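Local coordinates for protein putative C39-like peptidase (PDB 3ERV) that is of unknown function but, as a putative C39-like peptidase of the cysteine peptidase clan CA, probably cleaves peptide bonds with a cysteine nucleophile, at residues I40-E45 with R193-D198; F153-E158 with R206-Q211; N88-F93 with G169-T174. One frame throughout, in Å; residues are numbered along the deposited sequence.

Contact 1: I40-E45 with R193-D198; sequences IQQLPE and RDPLKD
The carboxamide of Gln41 meets the turn Asp194-Lys197 and supplies the first of the polar interactions: NE2 donates to Asp194 O at 3.1 Å in a fairly straight bond (161°), the acceptor lying in the amide plane. The chain bends at chi2 (-60°), which carries CD to 3.3 Å from Pro195 O. NE2 also donates to Ile40 O, from above that carbonyl's plane. Asp194 O is gripped twice: Lys197 N closes a type I beta turn on it, from the face opposite to NE2. Pro195 O takes Gln42 N at 2.9 Å and a water at 2.6 Å that in turn accepts from Leu43 N. Weaker CA-H...O contacts join Pro195 CA to Ile40 O and Gln41 CA to Pro195 O.

The van der Waals part centres on Leu196. Its CD2 lies 3.6 Å from Gln42 CD, and its CG 3.5 Å from Gln42 OE1, the two side chains crossing obliquely; Leu43 CD1, of another exposed residue, meets the same CD2 at 3.8 Å. Gln42 CG stands between the backbone N and the carbonyl carbon (chi1 64°), and from there the extended chain runs on beside Leu196. Gln42 NE2 has a weak hydrogen bond to Asp47 O.

Asp194 OD1 accepts from Leu196 N in an Asx turn and from His178 NE2, so the turn, together with His178, would help fix the carboxylate. Asp194, His178 and Cys50, the last touched by Gln42, are consistent with a Cys-His-Asp triad as in C39 peptidases of clan CA, where a glutamine preceding the cysteine lines the oxyanion hole, a place Gln42 may occupy.

Contact 2: F153-E158 with R206-Q211; sequences FAPLDE and REKFEQ
The loop that follows strand 145-150 lies here against the start of helix 206-215, with Phe153, Ala154 and Pro155 meeting Lys208, Phe209 and Gln211. Two phenylalanines form the buried end. Phe153 and Phe209 lie side by side and point the same way, Phe153 CD1 approaching Phe209 CE1 at 4.1 Å. Both rings also touch Ile192 and Val204 on neighbouring strands.

Through these rings, helix and loop pack on strands 189-193 and 203-205 of the main antiparallel sheet, strand 203-205 leading straight into the helix. The same Phe153 ring touches His178 and Asp194, members of a probable catalytic triad, so the loop forms part of the surroundings of that site. Phe153 has the backbone angles of a left-handed helical conformation (phi 59°, psi 26°), and Phe153 O faces the helix, where Phe209 CA makes a CA-H...O contact with it at 3.4 Å.

Farther out, the loop turns from aromatic to aliphatic packing. Ala154 CB sits on the methylene chain of Lys208, 3.8 Å from CD, and Pro155 CD reaches the same carbon at 3.9 Å, the proline and lysine side chains crossing at about a right angle. Pro155 CG comes within 3.2 Å of Gln211 CB, a tight approach for two carbons, while Pro155 CD rests 3.5 Å from Lys208 O.

Contact 3: N88-F93 with G169-T174; sequences NPNEGF and GDVSIT
Asn88 OD1, which faces Val171 across the contact, is gripped by two donors of one residue: Asn90 N at 2.8 Å and Asn90 ND2 at 2.9 Å. The first bond makes an Asx turn. The second arrives in the carbonyl plane, on a lone pair, whereas Asn90 N lies 27° out of that plane. CG of Asn88 is anti to its backbone N (chi1 -163°), beside the carbonyl carbon, and the two bonds from Asn90 hold OD1 in place. Asn88 O is held in its turn by Glu91 N and Gly92 N, so backbone and side chain both tie down the compact turn between strands 85-86 and 93-94.

That turn packs on strand 169-173, half of a two-stranded antiparallel hairpin with 162-166, without a direct hydrogen bond between the two segments. Polar linkage comes instead through Thr166 of the partner strand, whose OG1 is hydrogen-bonded to both Asn88 ND2 and Gly169 O. What crosses directly is mostly apolar. Val171, buried and pointing its CB at the turn, meets Pro89 tip to tip.

The branches also touch the two asparagines: Val171 CG2 lies 4.2 Å from Asn90 ND2, and Val171 CG1 the same distance from Asn88 OD1. Pro89 CD packs at 4.0 Å on Val171 CG1, and Pro89 CG at 4.0 Å on Val171 CG2.

The three contacts illustrate how segments distant in sequence are brought together, contacts 1 and 2 meeting at a probable catalytic site. Contact 1 supplies Asp194, and contact 2 comes up to it directly: Phe153 CZ lies 3.3 Å from Asp194 OD2, although the centres of the two contacts are 21 Å apart. Contact 2 touches contact 3 in turn, through Leu156 CD1 and Thr174 OG1 at 3.8 Å. Contacts 1 and 3 do not meet, their nearest atoms being about 8 Å apart. Along the chain, contact 3 is nested inside the loop closed by contact 1, whereas the segments of contact 2 alternate with those of both others.

Contact 1: I40-E45 with R193-D198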
# COMPACT_ATOMS: atom_id res chain seq x y z
N ILE A 40 8.05 9.37 -5.37
CA ILE A 40 8.86 8.31 -6.02
C ILE A 40 7.99 7.46 -6.98
O ILE A 40 6.80 7.21 -6.74
CB ILE A 40 9.52 7.37 -4.97
CG1 ILE A 40 10.16 8.20 -3.84
CG2 ILE A 40 10.62 6.48 -5.65
CD1 ILE A 40 10.63 7.38 -2.61
N GLN A 41 8.61 7.01 -8.08
CA GLN A 41 7.97 6.15 -9.05
C GLN A 41 8.58 4.75 -8.88
O GLN A 41 9.79 4.67 -8.68
CB GLN A 41 8.25 6.68 -10.47
CG GLN A 41 7.41 7.93 -10.82
CD GLN A 41 5.88 7.67 -10.76
OE1 GLN A 41 5.24 7.39 -11.80
NE2 GLN A 41 5.29 7.77 -9.54
N GLN A 42 7.78 3.68 -8.99
CA GLN A 42 8.34 2.33 -8.91
C GLN A 42 9.20 1.97 -10.15
O GLN A 42 10.24 1.31 -10.01
CB GLN A 42 7.25 1.27 -8.67
CG GLN A 42 6.20 1.11 -9.81
CD GLN A 42 5.00 0.26 -9.37
OE1 GLN A 42 4.22 0.68 -8.54
NE2 GLN A 42 4.89 -0.94 -9.91
N LEU A 43 8.76 2.42 -11.33
CA LEU A 43 9.48 2.11 -12.58
C LEU A 43 10.58 3.10 -12.75
O LEU A 43 10.47 4.21 -12.25
CB LEU A 43 8.56 2.20 -13.81
CG LEU A 43 7.38 1.26 -13.80
CD1 LEU A 43 6.35 1.63 -14.88
CD2 LEU A 43 7.88 -0.19 -13.97
N PRO A 44 11.64 2.72 -13.47
CA PRO A 44 11.72 1.44 -14.20
C PRO A 44 12.20 0.21 -13.38
O PRO A 44 11.99 -0.91 -13.82
CB PRO A 44 12.77 1.76 -15.28
CG PRO A 44 13.71 2.74 -14.59
CD PRO A 44 12.77 3.64 -13.82
N GLU A 45 12.86 0.42 -12.24
CA GLU A 45 13.49 -0.67 -11.47
C GLU A 45 12.58 -1.78 -10.89
O GLU A 45 12.98 -2.92 -10.80
CB GLU A 45 14.32 -0.07 -10.33
CG GLU A 45 15.29 0.94 -10.84
CD GLU A 45 14.79 2.37 -10.86
OE1 GLU A 45 13.58 2.70 -10.87
OE2 GLU A 45 15.68 3.20 -10.86
N ARG A 193 -0.23 9.93 -3.55
CA ARG A 193 1.00 9.64 -4.32
C ARG A 193 0.86 8.23 -4.90
O ARG A 193 0.72 7.25 -4.16
CB ARG A 193 2.25 9.72 -3.43
CG ARG A 193 2.61 11.11 -2.96
CD ARG A 193 3.50 11.89 -3.93
NE ARG A 193 3.84 13.14 -3.25
CZ ARG A 193 3.26 14.31 -3.45
NH1 ARG A 193 2.31 14.43 -4.40
NH2 ARG A 193 3.64 15.36 -2.71
N ASP A 194 0.87 8.14 -6.22
CA ASP A 194 0.73 6.87 -6.91
C ASP A 194 2.05 6.52 -7.62
O ASP A 194 2.42 7.20 -8.59
CB ASP A 194 -0.40 7.00 -7.92
CG ASP A 194 -0.73 5.70 -8.60
OD1 ASP A 194 0.18 4.86 -8.81
OD2 ASP A 194 -1.94 5.53 -8.89
N PRO A 195 2.74 5.46 -7.14
CA PRO A 195 4.07 5.10 -7.65
C PRO A 195 4.08 4.70 -9.14
O PRO A 195 5.14 4.58 -9.73
CB PRO A 195 4.52 3.92 -6.76
CG PRO A 195 3.26 3.39 -6.13
CD PRO A 195 2.25 4.51 -6.10
N LEU A 196 2.90 4.52 -9.72
CA LEU A 196 2.77 4.31 -11.16
C LEU A 196 2.29 5.53 -11.96
O LEU A 196 2.12 5.43 -13.17
CB LEU A 196 1.80 3.18 -11.44
CG LEU A 196 2.41 1.78 -11.36
CD1 LEU A 196 1.28 0.75 -11.54
CD2 LEU A 196 3.50 1.60 -12.40
N LYS A 197 2.04 6.66 -11.33
CA LYS A 197 1.61 7.83 -12.10
C LYS A 197 2.57 8.98 -11.94
O LYS A 197 2.83 9.45 -10.83
CB LYS A 197 0.22 8.29 -11.70
CG LYS A 197 -0.89 7.30 -11.94
CD LYS A 197 -2.14 7.72 -11.14
CE LYS A 197 -3.38 7.03 -11.63
NZ LYS A 197 -3.58 7.43 -13.02
N ASP A 198 3.07 9.48 -13.06
CA ASP A 198 4.13 10.48 -13.04
C ASP A 198 3.63 11.90 -12.73
O ASP A 198 3.69 12.78 -13.59
CB ASP A 198 4.84 10.49 -14.38
CG ASP A 198 6.27 10.97 -14.27
OD1 ASP A 198 6.67 11.43 -13.17
OD2 ASP A 198 6.99 10.86 -15.29
O HOH W 1 6.40 4.10 -11.98

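Contact 2: F153-E158 with R206-Q211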
# COMPACT_ATOMS: atom_id res chain seq x y z
N PHE A 153 -9.32 2.66 -8.31
CA PHE A 153 -9.79 3.46 -7.20
C PHE A 153 -11.32 3.48 -7.10
O PHE A 153 -11.90 4.42 -6.56
CB PHE A 153 -9.24 4.87 -7.29
CG PHE A 153 -7.73 4.92 -7.42
CD1 PHE A 153 -6.91 4.34 -6.45
CD2 PHE A 153 -7.14 5.54 -8.50
CE1 PHE A 153 -5.54 4.36 -6.58
CE2 PHE A 153 -5.76 5.58 -8.63
CZ PHE A 153 -4.96 4.97 -7.67
N ALA A 154 -11.96 2.43 -7.62
CA ALA A 154 -13.40 2.25 -7.46
C ALA A 154 -13.67 0.79 -7.22
O ALA A 154 -12.84 -0.08 -7.57
CB ALA A 154 -14.16 2.76 -8.70
N PRO A 155 -14.82 0.49 -6.59
CA PRO A 155 -15.16 -0.90 -6.28
C PRO A 155 -15.19 -1.76 -7.55
O PRO A 155 -15.53 -1.28 -8.67
CB PRO A 155 -16.54 -0.78 -5.62
CG PRO A 155 -16.55 0.64 -5.06
CD PRO A 155 -15.80 1.45 -6.07
N LEU A 156 -14.77 -3.01 -7.42
CA LEU A 156 -14.70 -3.85 -8.57
C LEU A 156 -15.84 -4.81 -8.47
O LEU A 156 -16.28 -5.19 -7.37
CB LEU A 156 -13.38 -4.62 -8.63
CG LEU A 156 -12.08 -3.84 -8.91
CD1 LEU A 156 -10.82 -4.71 -8.70
CD2 LEU A 156 -12.10 -3.18 -10.29
N ASP A 157 -16.34 -5.19 -9.64
CA ASP A 157 -17.27 -6.28 -9.77
C ASP A 157 -16.64 -7.53 -9.19
O ASP A 157 -15.45 -7.78 -9.37
CB ASP A 157 -17.51 -6.51 -11.25
CG ASP A 157 -18.75 -7.31 -11.52
OD1 ASP A 157 -19.63 -6.73 -12.22
OD2 ASP A 157 -18.85 -8.49 -11.06
N GLU A 158 -17.46 -8.35 -8.55
CA GLU A 158 -17.00 -9.58 -7.93
C GLU A 158 -16.25 -10.51 -8.85
O GLU A 158 -15.39 -11.25 -8.39
CB GLU A 158 -18.18 -10.34 -7.34
CG GLU A 158 -18.49 -9.99 -5.91
CD GLU A 158 -17.44 -10.53 -4.95
OE1 GLU A 158 -17.22 -9.89 -3.89
OE2 GLU A 158 -16.82 -11.59 -5.26
N ARG A 206 -13.62 10.75 -3.93
CA ARG A 206 -13.50 10.24 -2.59
C ARG A 206 -14.32 8.98 -2.30
O ARG A 206 -13.79 7.97 -1.79
CB ARG A 206 -13.83 11.36 -1.59
CG ARG A 206 -13.86 10.98 -0.12
CD ARG A 206 -13.98 12.28 0.70
NE ARG A 206 -14.38 12.05 2.07
CZ ARG A 206 -14.29 12.96 3.04
NH1 ARG A 206 -13.80 14.16 2.74
NH2 ARG A 206 -14.66 12.68 4.28
N GLU A 207 -15.61 9.03 -2.62
CA GLU A 207 -16.50 7.96 -2.18
C GLU A 207 -16.12 6.62 -2.78
O GLU A 207 -16.05 5.62 -2.06
CB GLU A 207 -17.99 8.27 -2.41
CG GLU A 207 -18.89 7.32 -1.62
CD GLU A 207 -20.38 7.52 -1.86
OE1 GLU A 207 -20.95 8.50 -1.32
OE2 GLU A 207 -20.99 6.68 -2.56
N LYS A 208 -15.90 6.60 -4.08
CA LYS A 208 -15.49 5.39 -4.80
C LYS A 208 -14.15 4.85 -4.26
O LYS A 208 -13.96 3.64 -4.09
CB LYS A 208 -15.33 5.73 -6.28
CG LYS A 208 -16.65 6.04 -7.03
CD LYS A 208 -17.24 4.77 -7.59
CE LYS A 208 -18.72 4.59 -7.20
NZ LYS A 208 -18.95 3.93 -5.84
N PHE A 209 -13.23 5.79 -4.02
CA PHE A 209 -11.96 5.51 -3.36
C PHE A 209 -12.13 4.74 -2.07
O PHE A 209 -11.48 3.70 -1.84
CB PHE A 209 -11.19 6.81 -3.09
CG PHE A 209 -9.80 6.57 -2.52
CD1 PHE A 209 -8.71 6.51 -3.36
CD2 PHE A 209 -9.61 6.38 -1.16
CE1 PHE A 209 -7.44 6.28 -2.84
CE2 PHE A 209 -8.36 6.17 -0.64
CZ PHE A 209 -7.27 6.12 -1.47
N GLU A 210 -13.01 5.24 -1.21
CA GLU A 210 -13.17 4.63 0.09
C GLU A 210 -13.74 3.23 -0.02
O GLU A 210 -13.40 2.33 0.76
CB GLU A 210 -14.09 5.48 0.96
CG GLU A 210 -13.64 6.93 1.13
CD GLU A 210 -14.66 7.75 1.92
OE1 GLU A 210 -15.80 7.27 2.06
OE2 GLU A 210 -14.34 8.86 2.40
N GLN A 211 -14.63 3.05 -1.00
CA GLN A 211 -15.33 1.77 -1.18
C GLN A 211 -14.38 0.72 -1.75
O GLN A 211 -14.40 -0.45 -1.32
CB GLN A 211 -16.53 1.95 -2.11
CG GLN A 211 -17.69 2.69 -1.47
CD GLN A 211 -18.78 3.05 -2.48
OE1 GLN A 211 -18.51 3.21 -3.69
NE2 GLN A 211 -20.01 3.18 -1.99

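Contact 3: N88-F93 with G169-T174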
# COMPACT_ATOMS: atom_id res chain seq x y z
N ASN A 88 0.85 -16.77 -0.20
CA ASN A 88 -0.09 -15.89 0.48
C ASN A 88 0.49 -14.50 0.66
O ASN A 88 1.57 -14.35 1.27
CB ASN A 88 -0.43 -16.47 1.87
CG ASN A 88 -1.72 -15.86 2.48
OD1 ASN A 88 -1.99 -14.64 2.40
ND2 ASN A 88 -2.53 -16.74 3.09
N PRO A 89 -0.20 -13.47 0.14
CA PRO A 89 0.39 -12.10 0.30
C PRO A 89 0.32 -11.59 1.74
O PRO A 89 0.95 -10.55 2.07
CB PRO A 89 -0.45 -11.21 -0.62
CG PRO A 89 -1.81 -11.99 -0.77
CD PRO A 89 -1.40 -13.49 -0.71
N ASN A 90 -0.44 -12.30 2.59
CA ASN A 90 -0.39 -12.07 4.01
C ASN A 90 0.85 -12.67 4.66
O ASN A 90 1.20 -12.31 5.79
CB ASN A 90 -1.67 -12.56 4.71
CG ASN A 90 -2.94 -11.84 4.19
OD1 ASN A 90 -3.18 -10.66 4.46
ND2 ASN A 90 -3.75 -12.57 3.41
N GLU A 91 1.55 -13.55 3.95
CA GLU A 91 2.79 -14.11 4.50
C GLU A 91 4.06 -13.36 4.01
O GLU A 91 4.98 -13.11 4.77
CB GLU A 91 2.89 -15.59 4.24
CG GLU A 91 3.81 -16.26 5.23
CD GLU A 91 4.20 -17.68 4.80
OE1 GLU A 91 3.36 -18.34 4.12
OE2 GLU A 91 5.32 -18.14 5.15
N GLY A 92 4.06 -12.98 2.75
CA GLY A 92 5.17 -12.20 2.21
C GLY A 92 4.79 -11.66 0.85
O GLY A 92 3.68 -11.95 0.33
N PHE A 93 5.72 -10.92 0.23
CA PHE A 93 5.54 -10.55 -1.15
C PHE A 93 5.50 -11.81 -2.01
O PHE A 93 6.41 -12.64 -1.95
CB PHE A 93 6.64 -9.57 -1.66
CG PHE A 93 6.38 -9.07 -3.03
CD1 PHE A 93 5.83 -7.82 -3.22
CD2 PHE A 93 6.64 -9.89 -4.15
CE1 PHE A 93 5.56 -7.35 -4.55
CE2 PHE A 93 6.35 -9.45 -5.46
CZ PHE A 93 5.82 -8.18 -5.66
N GLY A 169 -5.11 -20.71 4.16
CA GLY A 169 -6.49 -20.38 3.85
C GLY A 169 -6.61 -19.62 2.55
O GLY A 169 -5.62 -19.29 1.91
N ASP A 170 -7.85 -19.33 2.18
CA ASP A 170 -8.14 -18.69 0.91
C ASP A 170 -7.87 -17.22 1.01
O ASP A 170 -8.03 -16.62 2.07
CB ASP A 170 -9.61 -18.89 0.56
CG ASP A 170 -9.98 -20.35 0.47
OD1 ASP A 170 -9.05 -21.20 0.51
OD2 ASP A 170 -11.20 -20.64 0.36
N VAL A 171 -7.43 -16.65 -0.09
CA VAL A 171 -7.28 -15.22 -0.14
C VAL A 171 -7.81 -14.71 -1.47
O VAL A 171 -7.60 -15.31 -2.51
CB VAL A 171 -5.80 -14.74 0.15
CG1 VAL A 171 -4.79 -15.63 -0.55
CG2 VAL A 171 -5.59 -13.28 -0.31
N SER A 172 -8.53 -13.60 -1.40
CA SER A 172 -9.03 -12.94 -2.59
C SER A 172 -7.99 -12.00 -3.18
O SER A 172 -7.44 -11.14 -2.46
CB SER A 172 -10.30 -12.19 -2.26
OG SER A 172 -11.28 -13.14 -1.87
N ILE A 173 -7.69 -12.21 -4.46
CA ILE A 173 -6.74 -11.41 -5.20
C ILE A 173 -7.38 -10.85 -6.48
O ILE A 173 -8.36 -11.39 -7.00
CB ILE A 173 -5.43 -12.22 -5.56
CG1 ILE A 173 -5.68 -13.25 -6.66
CG2 ILE A 173 -4.72 -12.82 -4.29
CD1 ILE A 173 -5.23 -12.72 -7.98
N THR A 174 -6.87 -9.72 -6.93
CA THR A 174 -7.22 -9.19 -8.22
C THR A 174 -5.95 -8.63 -8.83
O THR A 174 -5.21 -7.96 -8.13
CB THR A 174 -8.30 -8.06 -8.16
OG1 THR A 174 -8.33 -7.42 -9.44
CG2 THR A 174 -7.98 -6.98 -7.10